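Local coordinates for dihydroxyacetone kinase (Citrobacter freundii, PDB 1UN8), which catalyses the ATP-dependent phosphorylation of dihydroxyacetone to dihydroxyacetone phosphate, using a divalent metal cation, and works as a homodimer, at residues 24-29 against 321-326; 28-33 against 42-47; 478-483 against 504-509; 497-502 against 539-544. One frame throughout, in Å; residues are numbered along the deposited sequence.

Contact 1 (24-29 against 321-326); sequences SPWNNL and EVETSN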
loop_
_atom_site.group_PDB
_atom_site.type_symbol
_atom_site.label_atom_id
_atom_site.label_comp_id
_atom_site.label_asym_id
_atom_site.label_seq_id
_atom_site.Cartn_x
_atom_site.Cartn_y
_atom_site.Cartn_z
ATOM N N SER A 24 13.045 -10.059 -5.109
ATOM C CA SER A 24 14.257 -9.294 -4.843
ATOM C C SER A 24 14.840 -8.600 -6.074
ATOM O O SER A 24 15.305 -9.244 -7.004
ATOM C CB SER A 24 15.325 -10.201 -4.243
ATOM O OG SER A 24 16.547 -9.496 -4.107
ATOM N N PRO A 25 14.843 -7.269 -6.085
ATOM C CA PRO A 25 15.384 -6.528 -7.221
ATOM C C PRO A 25 16.861 -6.858 -7.462
ATOM O O PRO A 25 17.281 -7.016 -8.605
ATOM C CB PRO A 25 15.206 -5.070 -6.800
ATOM C CG PRO A 25 14.073 -5.109 -5.853
ATOM C CD PRO A 25 14.352 -6.350 -5.050
ATOM N N TRP A 26 17.643 -6.947 -6.384
ATOM C CA TRP A 26 19.073 -7.234 -6.491
ATOM C C TRP A 26 19.401 -8.724 -6.420
ATOM O O TRP A 26 20.534 -9.131 -6.698
ATOM C CB TRP A 26 19.855 -6.516 -5.389
ATOM C CG TRP A 26 19.632 -5.049 -5.333
ATOM C CD1 TRP A 26 18.660 -4.394 -4.632
ATOM C CD2 TRP A 26 20.375 -4.037 -6.031
ATOM N NE1 TRP A 26 18.746 -3.037 -4.851
ATOM C CE2 TRP A 26 19.787 -2.789 -5.707
ATOM C CE3 TRP A 26 21.477 -4.062 -6.903
ATOM C CZ2 TRP A 26 20.262 -1.577 -6.226
ATOM C CZ3 TRP A 26 21.950 -2.861 -7.421
ATOM C CH2 TRP A 26 21.341 -1.631 -7.080
ATOM N N ASN A 27 18.422 -9.539 -6.054
ATOM C CA ASN A 27 18.664 -10.971 -5.943
ATOM C C ASN A 27 19.843 -11.174 -4.987
ATOM O O ASN A 27 20.693 -12.048 -5.189
ATOM C CB ASN A 27 18.987 -11.560 -7.317
ATOM C CG ASN A 27 19.070 -13.071 -7.293
ATOM O OD1 ASN A 27 19.737 -13.680 -8.135
ATOM N ND2 ASN A 27 18.409 -13.689 -6.318
ATOM N N ASN A 28 19.874 -10.357 -3.939
ATOM C CA ASN A 28 20.932 -10.406 -2.946
ATOM C C ASN A 28 20.434 -10.937 -1.618
ATOM O O ASN A 28 21.059 -10.712 -0.591
ATOM C CB ASN A 28 21.491 -9.009 -2.717
ATOM C CG ASN A 28 20.445 -8.052 -2.159
ATOM O OD1 ASN A 28 19.243 -8.235 -2.372
ATOM N ND2 ASN A 28 20.896 -7.023 -1.438
ATOM N N LEU A 29 19.309 -11.638 -1.632
ATOM C CA LEU A 29 18.763 -12.177 -0.398
ATOM C C LEU A 29 18.769 -13.694 -0.418
ATOM O O LEU A 29 18.616 -14.305 -1.467
ATOM C CB LEU A 29 17.333 -11.661 -0.201
ATOM C CG LEU A 29 17.213 -10.138 -0.331
ATOM C CD1 LEU A 29 15.746 -9.732 -0.420
ATOM C CD2 LEU A 29 17.914 -9.460 0.843
ATOM N N GLU A 321 23.597 5.690 -1.934
ATOM C CA GLU A 321 22.831 4.610 -2.535
ATOM C C GLU A 321 23.144 3.324 -1.791
ATOM O O GLU A 321 24.259 3.136 -1.302
ATOM C CB GLU A 321 23.203 4.430 -4.009
ATOM C CG GLU A 321 23.059 5.677 -4.859
ATOM C CD GLU A 321 23.389 5.420 -6.327
ATOM O OE1 GLU A 321 24.484 4.880 -6.617
ATOM O OE2 GLU A 321 22.553 5.763 -7.192
ATOM N N VAL A 322 22.153 2.446 -1.694
ATOM C CA VAL A 322 22.339 1.148 -1.046
ATOM C C VAL A 322 21.721 0.117 -1.981
ATOM O O VAL A 322 21.189 0.484 -3.027
ATOM C CB VAL A 322 21.649 1.099 0.341
ATOM C CG1 VAL A 322 22.249 2.161 1.251
ATOM C CG2 VAL A 322 20.142 1.317 0.194
ATOM N N GLU A 323 21.796 -1.160 -1.626
ATOM C CA GLU A 323 21.210 -2.193 -2.472
ATOM C C GLU A 323 20.224 -3.038 -1.687
ATOM O O GLU A 323 20.569 -4.110 -1.187
ATOM C CB GLU A 323 22.288 -3.103 -3.042
ATOM C CG GLU A 323 23.439 -2.360 -3.653
ATOM C CD GLU A 323 24.377 -3.277 -4.390
ATOM O OE1 GLU A 323 24.510 -4.456 -3.970
ATOM O OE2 GLU A 323 24.982 -2.809 -5.381
ATOM N N THR A 324 18.991 -2.557 -1.588
ATOM C CA THR A 324 17.955 -3.281 -0.864
ATOM C C THR A 324 16.659 -3.328 -1.665
ATOM O O THR A 324 16.479 -2.582 -2.628
ATOM C CB THR A 324 17.670 -2.619 0.497
ATOM O OG1 THR A 324 17.242 -1.265 0.288
ATOM C CG2 THR A 324 18.925 -2.627 1.368
ATOM N N SER A 325 15.750 -4.201 -1.256
ATOM C CA SER A 325 14.489 -4.324 -1.966
ATOM C C SER A 325 13.588 -3.117 -1.828
ATOM O O SER A 325 12.779 -2.846 -2.714
ATOM C CB SER A 325 13.712 -5.540 -1.474
ATOM O OG SER A 325 14.445 -6.739 -1.669
ATOM N N ASN A 326 13.701 -2.378 -0.716
ATOM C CA ASN A 326 12.739 -1.294 -0.513
ATOM C C ASN A 326 13.218 0.087 -0.051
ATOM O O ASN A 326 12.386 0.948 0.219
ATOM C CB ASN A 326 11.665 -1.793 0.459
ATOM C CG ASN A 326 10.938 -3.004 -0.057
ATOM O OD1 ASN A 326 9.951 -2.903 -0.775
ATOM N ND2 ASN A 326 11.418 -4.177 0.334
HETATM O O HOH W 1 23.449 -5.459 -1.479
#
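The indole of W26 lies across the backbone and side chain of E323 and brings its one N-H to the carbonyl of the next residue. NE1 donates to T324 O at 3.2 Å, a weak bond bent to 129°, with the oxygen at the indole edge and in its plane; T324 N, another donor, is almost as near but gives nothing to NE1. Over one indole face sits E323 CB, 3.7 Å from the centroid of the five-membered ring in a CH-pi contact, and the extended glutamate carries its carboxylate on over the CE3-CZ3 side of the six-membered ring, stacked with the planes 18° apart and OE2 3.7 Å from W26 CZ3.

N28 serves the same glutamate twice. Its CG stands between the backbone N and the carbonyl carbon (chi1 63°), and the amide beyond it donates through ND2 to E323 O at 2.9 Å, again weakly. ND2 also donates to a water, which in turn donates to E323 OE1 at 2.9 Å, so one amide nitrogen reaches both the carbonyl and the carboxylate. At the other end S325 OG packs 3.4 Å from P25 CD and against CD1 of L29. S24 OG instead serves its own loop, weakly accepting the N-H groups of N27 and N28.

The carbonyls of S24 and P25 are taken by R334 of the second subunit. Two irregular loops, almost 300 residues apart in sequence, are thus joined by weak side-chain to main-chain bonds, a water bridge and the indole-glutamate stack within the DhaK domain, where its N-terminal and C-terminal parts meet beside the dimer interface.

Contact 2 (28-33 against 42-47); sequences NLARLE and VRRDLN
A30 and V42 face each other as an antiparallel hydrogen-bonded pair, each amide giving its hydrogen to the other's carbonyl. Both bonds measure 2.8 Å, but V42 N to A30 O is nearly straight, 175° at the hydrogen, whereas A30 N to V42 O is bent to 139°. In the next, non-hydrogen-bonded pair L29 and R43 come closer, with CA atoms 4.7 Å apart. N28 O ends the ladder by accepting R44 N at 3.1 Å, the donor standing above the carbonyl plane, and it also meets the CA-H of R43.

Side chains complete this first shell. R44 folds back over the neighbouring strand: chi2 of 136° lays its CD 3.2 Å from L29 O, while CG rests 3.7 Å from A30 CB. Beyond the end of strand 40-43, D45 brings OD1 to 3.7 Å from N28 CB.

The pairing belongs to the beta hairpin of strands 29-32 and 40-43, which forms one margin of a mixed six-stranded sheet in the DhaK domain. Within the chain strand 29-32 is outermost, yet R31 and L32 pair in parallel with a strand of the second subunit, so the sheet continues through the dimer interface.

Farther out, the guanidinium of R43 leads away from the hairpin to a salt bridge with E167, and R31 makes another with D18 of helix 12-22. NE of R44 donates weakly to N27 O. V42 and L32 pack on helix 88-98, whereas L29, on the opposite face from V42, leans on I21 of helix 12-22.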
loop_
_atom_site.group_PDB
_atom_site.type_symbol
_atom_site.label_atom_id
_atom_site.label_comp_id
_atom_site.label_asym_id
_atom_site.label_seq_id
_atom_site.Cartn_x
_atom_site.Cartn_y
_atom_site.Cartn_z
ATOM N N ASN A 28 19.874 -10.357 -3.939
ATOM C CA ASN A 28 20.932 -10.406 -2.946
ATOM C C ASN A 28 20.434 -10.937 -1.618
ATOM O O ASN A 28 21.059 -10.712 -0.591
ATOM C CB ASN A 28 21.491 -9.009 -2.717
ATOM C CG ASN A 28 20.445 -8.052 -2.159
ATOM O OD1 ASN A 28 19.243 -8.235 -2.372
ATOM N ND2 ASN A 28 20.896 -7.023 -1.438
ATOM N N LEU A 29 19.309 -11.638 -1.632
ATOM C CA LEU A 29 18.763 -12.177 -0.398
ATOM C C LEU A 29 18.769 -13.694 -0.418
ATOM O O LEU A 29 18.616 -14.305 -1.467
ATOM C CB LEU A 29 17.333 -11.661 -0.201
ATOM C CG LEU A 29 17.213 -10.138 -0.331
ATOM C CD1 LEU A 29 15.746 -9.732 -0.420
ATOM C CD2 LEU A 29 17.914 -9.460 0.843
ATOM N N ALA A 30 18.938 -14.302 0.747
ATOM C CA ALA A 30 18.948 -15.745 0.840
ATOM C C ALA A 30 18.485 -16.195 2.215
ATOM O O ALA A 30 18.815 -15.574 3.227
ATOM C CB ALA A 30 20.356 -16.270 0.570
ATOM N N ARG A 31 17.709 -17.266 2.259
ATOM C CA ARG A 31 17.273 -17.772 3.545
ATOM C C ARG A 31 18.468 -18.508 4.134
ATOM O O ARG A 31 19.379 -18.901 3.410
ATOM C CB ARG A 31 16.076 -18.720 3.390
ATOM C CG ARG A 31 14.842 -18.033 2.832
ATOM C CD ARG A 31 13.572 -18.854 3.015
ATOM N NE ARG A 31 13.277 -19.135 4.418
ATOM C CZ ARG A 31 12.082 -19.510 4.857
ATOM N NH1 ARG A 31 11.080 -19.639 4.003
ATOM N NH2 ARG A 31 11.885 -19.770 6.147
ATOM N N LEU A 32 18.476 -18.671 5.451
ATOM C CA LEU A 32 19.561 -19.363 6.122
ATOM C C LEU A 32 19.042 -20.729 6.543
ATOM O O LEU A 32 18.021 -20.828 7.221
ATOM C CB LEU A 32 20.001 -18.573 7.356
ATOM C CG LEU A 32 21.219 -19.119 8.096
ATOM C CD1 LEU A 32 22.474 -18.707 7.351
ATOM C CD2 LEU A 32 21.253 -18.584 9.517
ATOM N N GLU A 33 19.733 -21.786 6.131
ATOM C CA GLU A 33 19.311 -23.135 6.490
ATOM C C GLU A 33 19.246 -23.198 8.006
ATOM O O GLU A 33 20.165 -22.739 8.689
ATOM C CB GLU A 33 20.309 -24.163 5.956
ATOM C CG GLU A 33 19.999 -25.594 6.369
ATOM C CD GLU A 33 21.071 -26.563 5.909
ATOM O OE1 GLU A 33 21.105 -26.876 4.700
ATOM O OE2 GLU A 33 21.887 -27.000 6.750
ATOM N N VAL A 42 19.371 -13.541 5.054
ATOM C CA VAL A 42 20.682 -12.922 5.057
ATOM C C VAL A 42 21.088 -12.526 3.651
ATOM O O VAL A 42 20.536 -13.033 2.680
ATOM C CB VAL A 42 21.733 -13.885 5.631
ATOM C CG1 VAL A 42 22.141 -14.906 4.577
ATOM C CG2 VAL A 42 22.917 -13.098 6.126
ATOM N N ARG A 43 22.047 -11.621 3.546
ATOM C CA ARG A 43 22.512 -11.173 2.244
ATOM C C ARG A 43 23.552 -12.125 1.675
ATOM O O ARG A 43 24.290 -12.765 2.422
ATOM C CB ARG A 43 23.094 -9.770 2.355
ATOM C CG ARG A 43 24.106 -9.621 3.452
ATOM C CD ARG A 43 24.451 -8.161 3.691
ATOM N NE ARG A 43 25.200 -7.572 2.584
ATOM C CZ ARG A 43 25.763 -6.366 2.619
ATOM N NH1 ARG A 43 25.657 -5.615 3.714
ATOM N NH2 ARG A 43 26.439 -5.914 1.566
ATOM N N ARG A 44 23.592 -12.222 0.348
ATOM C CA ARG A 44 24.540 -13.090 -0.340
ATOM C C ARG A 44 25.889 -12.378 -0.476
ATOM O O ARG A 44 26.901 -12.988 -0.809
ATOM C CB ARG A 44 23.970 -13.478 -1.706
ATOM C CG ARG A 44 22.771 -14.406 -1.599
ATOM C CD ARG A 44 21.656 -13.997 -2.535
ATOM N NE ARG A 44 21.990 -14.223 -3.938
ATOM C CZ ARG A 44 22.125 -15.426 -4.489
ATOM N NH1 ARG A 44 21.956 -16.516 -3.753
ATOM N NH2 ARG A 44 22.428 -15.535 -5.773
ATOM N N ASP A 45 25.881 -11.080 -0.192
ATOM C CA ASP A 45 27.077 -10.242 -0.238
ATOM C C ASP A 45 27.846 -10.353 1.060
ATOM O O ASP A 45 28.545 -9.417 1.433
ATOM C CB ASP A 45 26.700 -8.768 -0.393
ATOM C CG ASP A 45 26.137 -8.450 -1.744
ATOM O OD1 ASP A 45 25.185 -9.149 -2.159
ATOM O OD2 ASP A 45 26.647 -7.497 -2.382
ATOM N N LEU A 46 27.723 -11.469 1.762
ATOM C CA LEU A 46 28.416 -11.591 3.035
ATOM C C LEU A 46 29.903 -11.253 3.036
ATOM O O LEU A 46 30.723 -11.996 2.495
ATOM C CB LEU A 46 28.232 -12.987 3.615
ATOM C CG LEU A 46 27.267 -13.026 4.801
ATOM C CD1 LEU A 46 27.471 -14.321 5.572
ATOM C CD2 LEU A 46 27.529 -11.831 5.712
ATOM N N ASN A 47 30.238 -10.120 3.650
ATOM C CA ASN A 47 31.624 -9.679 3.771
ATOM C C ASN A 47 31.955 -9.502 5.247
ATOM O O ASN A 47 31.965 -8.380 5.762
ATOM C CB ASN A 47 31.850 -8.353 3.035
ATOM C CG ASN A 47 33.260 -7.802 3.249
ATOM O OD1 ASN A 47 34.142 -8.496 3.764
ATOM N ND2 ASN A 47 33.474 -6.553 2.846
#

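Contact 3 (478-483 against 504-509); sequences IDALQP and AGAERT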
loop_
_atom_site.group_PDB
_atom_site.type_symbol
_atom_site.label_atom_id
_atom_site.label_comp_id
_atom_site.label_asym_id
_atom_site.label_seq_id
_atom_site.Cartn_x
_atom_site.Cartn_y
_atom_site.Cartn_z
ATOM N N ILE A 478 -29.924 3.438 -32.337
ATOM C CA ILE A 478 -29.168 2.834 -33.423
ATOM C C ILE A 478 -30.027 1.838 -34.196
ATOM O O ILE A 478 -29.956 1.767 -35.427
ATOM C CB ILE A 478 -27.920 2.088 -32.883
ATOM C CG1 ILE A 478 -27.030 3.053 -32.089
ATOM C CG2 ILE A 478 -27.140 1.464 -34.034
ATOM C CD1 ILE A 478 -26.504 4.212 -32.888
ATOM N N ASP A 479 -30.845 1.075 -33.472
ATOM C CA ASP A 479 -31.703 0.071 -34.099
ATOM C C ASP A 479 -32.651 0.598 -35.168
ATOM O O ASP A 479 -33.121 -0.159 -36.016
ATOM C CB ASP A 479 -32.502 -0.672 -33.035
ATOM C CG ASP A 479 -31.623 -1.212 -31.943
ATOM O OD1 ASP A 479 -30.796 -2.095 -32.242
ATOM O OD2 ASP A 479 -31.754 -0.774 -30.785
ATOM N N ALA A 480 -32.931 1.894 -35.127
ATOM C CA ALA A 480 -33.808 2.498 -36.110
ATOM C C ALA A 480 -32.983 3.374 -37.058
ATOM O O ALA A 480 -33.272 3.452 -38.253
ATOM C CB ALA A 480 -34.891 3.340 -35.406
ATOM N N LEU A 481 -31.946 4.014 -36.522
ATOM C CA LEU A 481 -31.101 4.908 -37.311
ATOM C C LEU A 481 -30.335 4.203 -38.421
ATOM O O LEU A 481 -30.395 4.608 -39.577
ATOM C CB LEU A 481 -30.100 5.636 -36.409
ATOM C CG LEU A 481 -29.830 7.126 -36.652
ATOM C CD1 LEU A 481 -28.370 7.393 -36.363
ATOM C CD2 LEU A 481 -30.166 7.537 -38.064
ATOM N N GLN A 482 -29.607 3.154 -38.065
ATOM C CA GLN A 482 -28.820 2.419 -39.047
ATOM C C GLN A 482 -29.657 1.947 -40.230
ATOM O O GLN A 482 -29.310 2.201 -41.379
ATOM C CB GLN A 482 -28.136 1.222 -38.392
ATOM C CG GLN A 482 -27.177 0.520 -39.312
ATOM C CD GLN A 482 -25.897 0.130 -38.610
ATOM O OE1 GLN A 482 -25.897 -0.699 -37.692
ATOM N NE2 GLN A 482 -24.791 0.735 -39.033
ATOM N N PRO A 483 -30.774 1.249 -39.960
ATOM C CA PRO A 483 -31.627 0.768 -41.047
ATOM C C PRO A 483 -31.979 1.914 -41.981
ATOM O O PRO A 483 -31.880 1.781 -43.203
ATOM C CB PRO A 483 -32.851 0.231 -40.307
ATOM C CG PRO A 483 -32.280 -0.253 -39.026
ATOM C CD PRO A 483 -31.331 0.853 -38.650
ATOM N N ALA A 504 -39.210 -0.576 -38.647
ATOM C CA ALA A 504 -39.024 -2.007 -38.390
ATOM C C ALA A 504 -38.032 -2.169 -37.249
ATOM O O ALA A 504 -38.244 -2.955 -36.329
ATOM C CB ALA A 504 -38.503 -2.708 -39.638
ATOM N N GLY A 505 -36.941 -1.411 -37.321
ATOM C CA GLY A 505 -35.927 -1.474 -36.287
ATOM C C GLY A 505 -36.474 -1.079 -34.927
ATOM O O GLY A 505 -36.136 -1.699 -33.920
ATOM N N ALA A 506 -37.313 -0.049 -34.885
ATOM C CA ALA A 506 -37.886 0.378 -33.615
ATOM C C ALA A 506 -38.756 -0.756 -33.086
ATOM O O ALA A 506 -38.766 -1.049 -31.890
ATOM C CB ALA A 506 -38.720 1.626 -33.805
ATOM N N GLU A 507 -39.485 -1.392 -33.995
ATOM C CA GLU A 507 -40.355 -2.496 -33.630
ATOM C C GLU A 507 -39.540 -3.640 -33.051
ATOM O O GLU A 507 -39.965 -4.274 -32.092
ATOM C CB GLU A 507 -41.172 -2.942 -34.854
ATOM C CG GLU A 507 -42.345 -2.002 -35.141
ATOM C CD GLU A 507 -42.919 -2.146 -36.538
ATOM O OE1 GLU A 507 -43.998 -1.564 -36.794
ATOM O OE2 GLU A 507 -42.286 -2.823 -37.377
ATOM N N ARG A 508 -38.359 -3.894 -33.610
ATOM C CA ARG A 508 -37.519 -4.976 -33.098
ATOM C C ARG A 508 -37.155 -4.754 -31.626
ATOM O O ARG A 508 -37.022 -5.716 -30.869
ATOM C CB ARG A 508 -36.242 -5.133 -33.947
ATOM C CG ARG A 508 -36.478 -5.855 -35.273
ATOM C CD ARG A 508 -35.183 -6.157 -36.014
ATOM N NE ARG A 508 -34.627 -4.994 -36.701
ATOM C CZ ARG A 508 -34.957 -4.609 -37.931
ATOM N NH1 ARG A 508 -35.848 -5.294 -38.634
ATOM N NH2 ARG A 508 -34.388 -3.535 -38.460
ATOM N N THR A 509 -37.021 -3.493 -31.209
ATOM C CA THR A 509 -36.662 -3.205 -29.817
ATOM C C THR A 509 -37.789 -3.546 -28.853
ATOM O O THR A 509 -37.560 -3.680 -27.656
ATOM C CB THR A 509 -36.249 -1.718 -29.590
ATOM O OG1 THR A 509 -37.405 -0.873 -29.564
ATOM C CG2 THR A 509 -35.315 -1.261 -30.680
#
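D479, G505 and T509 bury the most surface where helix 478-490 runs antiparallel to helix 495-511, the local axes approaching to 7.4 Å at 158°. The carbonyl oxygen of D479 points at the neighbouring backbone and takes a CA-H...O contact from G505, 3.1 Å from CA. With no side chain on G505, the main chains come together here, and the CA atoms of A480 and G505 are 4.5 Å apart.

One turn on from G505, T509 crosses the side chain of D479 obliquely, the threonine methyl CG2 lying 3.6 Å from D479 OD2 and almost as near to its CB. T509 CG2 lies anti to the carbonyl carbon, while chi1 of 77° sets OG1 apart from the aspartate, donating to A506 O at 2.7 Å in the carbonyl plane, on a lone pair. Nearer the surface, P483 CG meets the guanidinium of R508 at its edge, 3.9 Å from NH2.

The acid's own partners lie elsewhere: OD1 accepts G473 N, and OD2 more weakly T476 N, of the ATP site. T509 OG1 in turn accepts D533 N, also of that site. No conventional hydrogen bond joins the two segments, so between them van der Waals contacts and one CA-H...O contact do the joining, while the polar ends of D479 and T509 are bonded elsewhere, in part to T476 and D533 of the ATP site.

Contact 4 (497-502 against 539-544); sequences AAFDAA and LAMVFK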
loop_
_atom_site.group_PDB
_atom_site.type_symbol
_atom_site.label_atom_id
_atom_site.label_comp_id
_atom_site.label_asym_id
_atom_site.label_seq_id
_atom_site.Cartn_x
_atom_site.Cartn_y
_atom_site.Cartn_z
ATOM N N ALA A 497 -39.039 4.793 -47.706
ATOM C CA ALA A 497 -38.291 3.569 -47.459
ATOM C C ALA A 497 -37.484 3.693 -46.170
ATOM O O ALA A 497 -37.464 2.776 -45.354
ATOM C CB ALA A 497 -37.359 3.279 -48.634
ATOM N N ALA A 498 -36.817 4.831 -46.003
ATOM C CA ALA A 498 -36.007 5.092 -44.827
ATOM C C ALA A 498 -36.851 4.956 -43.562
ATOM O O ALA A 498 -36.457 4.294 -42.599
ATOM C CB ALA A 498 -35.408 6.497 -44.914
ATOM N N PHE A 499 -38.016 5.591 -43.568
ATOM C CA PHE A 499 -38.908 5.530 -42.429
ATOM C C PHE A 499 -39.296 4.093 -42.139
ATOM O O PHE A 499 -39.178 3.623 -41.007
ATOM C CB PHE A 499 -40.165 6.342 -42.692
ATOM C CG PHE A 499 -41.321 5.940 -41.841
ATOM C CD1 PHE A 499 -41.231 5.988 -40.457
ATOM C CD2 PHE A 499 -42.500 5.490 -42.424
ATOM C CE1 PHE A 499 -42.299 5.591 -39.664
ATOM C CE2 PHE A 499 -43.574 5.096 -41.640
ATOM C CZ PHE A 499 -43.474 5.146 -40.256
ATOM N N ASP A 500 -39.769 3.402 -43.164
ATOM C CA ASP A 500 -40.170 2.021 -43.004
ATOM C C ASP A 500 -39.067 1.184 -42.369
ATOM O O ASP A 500 -39.321 0.336 -41.522
ATOM C CB ASP A 500 -40.538 1.411 -44.349
ATOM C CG ASP A 500 -41.405 0.180 -44.191
ATOM O OD1 ASP A 500 -42.585 0.340 -43.776
ATOM O OD2 ASP A 500 -40.903 -0.938 -44.456
ATOM N N ALA A 501 -37.833 1.420 -42.785
ATOM C CA ALA A 501 -36.711 0.673 -42.243
ATOM C C ALA A 501 -36.549 1.003 -40.758
ATOM O O ALA A 501 -36.470 0.112 -39.909
ATOM C CB ALA A 501 -35.438 1.022 -43.012
ATOM N N ALA A 502 -36.511 2.295 -40.455
ATOM C CA ALA A 502 -36.369 2.746 -39.080
ATOM C C ALA A 502 -37.488 2.154 -38.231
ATOM O O ALA A 502 -37.256 1.656 -37.123
ATOM C CB ALA A 502 -36.410 4.282 -39.020
ATOM N N LEU A 539 -36.463 8.315 -33.353
ATOM C CA LEU A 539 -35.819 8.276 -34.638
ATOM C C LEU A 539 -36.803 7.923 -35.735
ATOM O O LEU A 539 -36.842 8.559 -36.785
ATOM C CB LEU A 539 -34.728 7.248 -34.573
ATOM C CG LEU A 539 -33.518 7.643 -35.372
ATOM C CD1 LEU A 539 -32.280 7.303 -34.558
ATOM C CD2 LEU A 539 -33.572 6.952 -36.735
ATOM N N ALA A 540 -37.608 6.903 -35.480
ATOM C CA ALA A 540 -38.592 6.466 -36.453
ATOM C C ALA A 540 -39.617 7.559 -36.727
ATOM O O ALA A 540 -40.061 7.736 -37.859
ATOM C CB ALA A 540 -39.287 5.192 -35.959
ATOM N N MET A 541 -39.999 8.301 -35.700
ATOM C CA MET A 541 -40.981 9.348 -35.909
ATOM C C MET A 541 -40.384 10.504 -36.706
ATOM O O MET A 541 -41.077 11.165 -37.476
ATOM C CB MET A 541 -41.527 9.824 -34.565
ATOM C CG MET A 541 -42.303 8.752 -33.839
ATOM S SD MET A 541 -43.646 8.059 -34.844
ATOM C CE MET A 541 -42.885 6.566 -35.541
ATOM N N VAL A 542 -39.090 10.738 -36.534
ATOM C CA VAL A 542 -38.445 11.801 -37.274
ATOM C C VAL A 542 -38.537 11.472 -38.758
ATOM O O VAL A 542 -39.029 12.272 -39.551
ATOM C CB VAL A 542 -36.973 11.956 -36.866
ATOM C CG1 VAL A 542 -36.242 12.839 -37.867
ATOM C CG2 VAL A 542 -36.891 12.578 -35.482
ATOM N N PHE A 543 -38.081 10.290 -39.142
ATOM C CA PHE A 543 -38.150 9.916 -40.541
ATOM C C PHE A 543 -39.575 9.859 -41.069
ATOM O O PHE A 543 -39.833 10.213 -42.221
ATOM C CB PHE A 543 -37.446 8.591 -40.770
ATOM C CG PHE A 543 -35.963 8.724 -40.846
ATOM C CD1 PHE A 543 -35.188 8.645 -39.703
ATOM C CD2 PHE A 543 -35.347 8.999 -42.053
ATOM C CE1 PHE A 543 -33.818 8.840 -39.755
ATOM C CE2 PHE A 543 -33.977 9.198 -42.118
ATOM C CZ PHE A 543 -33.209 9.119 -40.963
ATOM N N LYS A 544 -40.499 9.414 -40.226
ATOM C CA LYS A 544 -41.900 9.353 -40.606
ATOM C C LYS A 544 -42.338 10.760 -41.000
ATOM O O LYS A 544 -43.007 10.958 -42.009
ATOM C CB LYS A 544 -42.751 8.873 -39.432
ATOM C CG LYS A 544 -44.220 8.758 -39.762
ATOM C CD LYS A 544 -45.032 8.398 -38.548
ATOM C CE LYS A 544 -46.512 8.370 -38.881
ATOM N NZ LYS A 544 -47.315 8.076 -37.667
#
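The phenyl ring of F499 carries the side chain of K544 on one face and has A540 O and M541 CE at its edge. K544 CB makes the CH-pi contact, 3.7 Å from the ring centroid and 30° off the normal, and CG follows nearer the rim, 3.6 Å above the ring plane. The ring of F543 meets A498 CB obliquely, 3.8 Å from CD2, and has L539 O, from its own helix, in plane at its edge.

Helices 495-511 and 534-547, which hold these rings, belong to the eight-helix barrel of the C-terminal DhaL domain and run antiparallel, their local axes 8.3 Å apart at 163°. F499 sends its ring outward along the seam: CG is anti to the backbone N (chi1 158°), and the phenyl and the fully extended lysine chain lie side by side, pointing the same way. The aliphatic part of K544 thereby serves as an apolar cover, with its ammonium led away from the ring.

F543 occupies the inner side. Its CB packs 3.8 Å from F499 CA, while CG, anti to the carbonyl carbon, starts the ring toward the interior, where its side chain comes within about 4 Å of the bound phospholipid. L488 of helix 478-490 packs on both A498 and F543.

Two small residues close the far end, A502 CB lying 4.0 Å from A540 CA. Around the F499 rim the nearest polar atom across the interface is A540 O, 3.3 Å from CD1.

Contacts 1 and 2 lie in the DhaK domain and contacts 3 and 4 in the DhaL domain, on opposite sides of the chain's centre, with contacts 1 and 3 about 62 Å apart between centres. Contacts 1 and 2 share N28 and L29, and both touch the second subunit; main-chain acceptors dominate them, met by side chains in the partly buried loops and by strand amides in the buried hairpin. Contacts 3 and 4 share helix 495-511, and L481 packs on L539 between them. Neither has a hydrogen bond across its segments: contact 3 is buried and backbone-close beside the ATP site, whereas contact 4 is aromatic and aliphatic, reaching from lipid pocket to partly exposed rim.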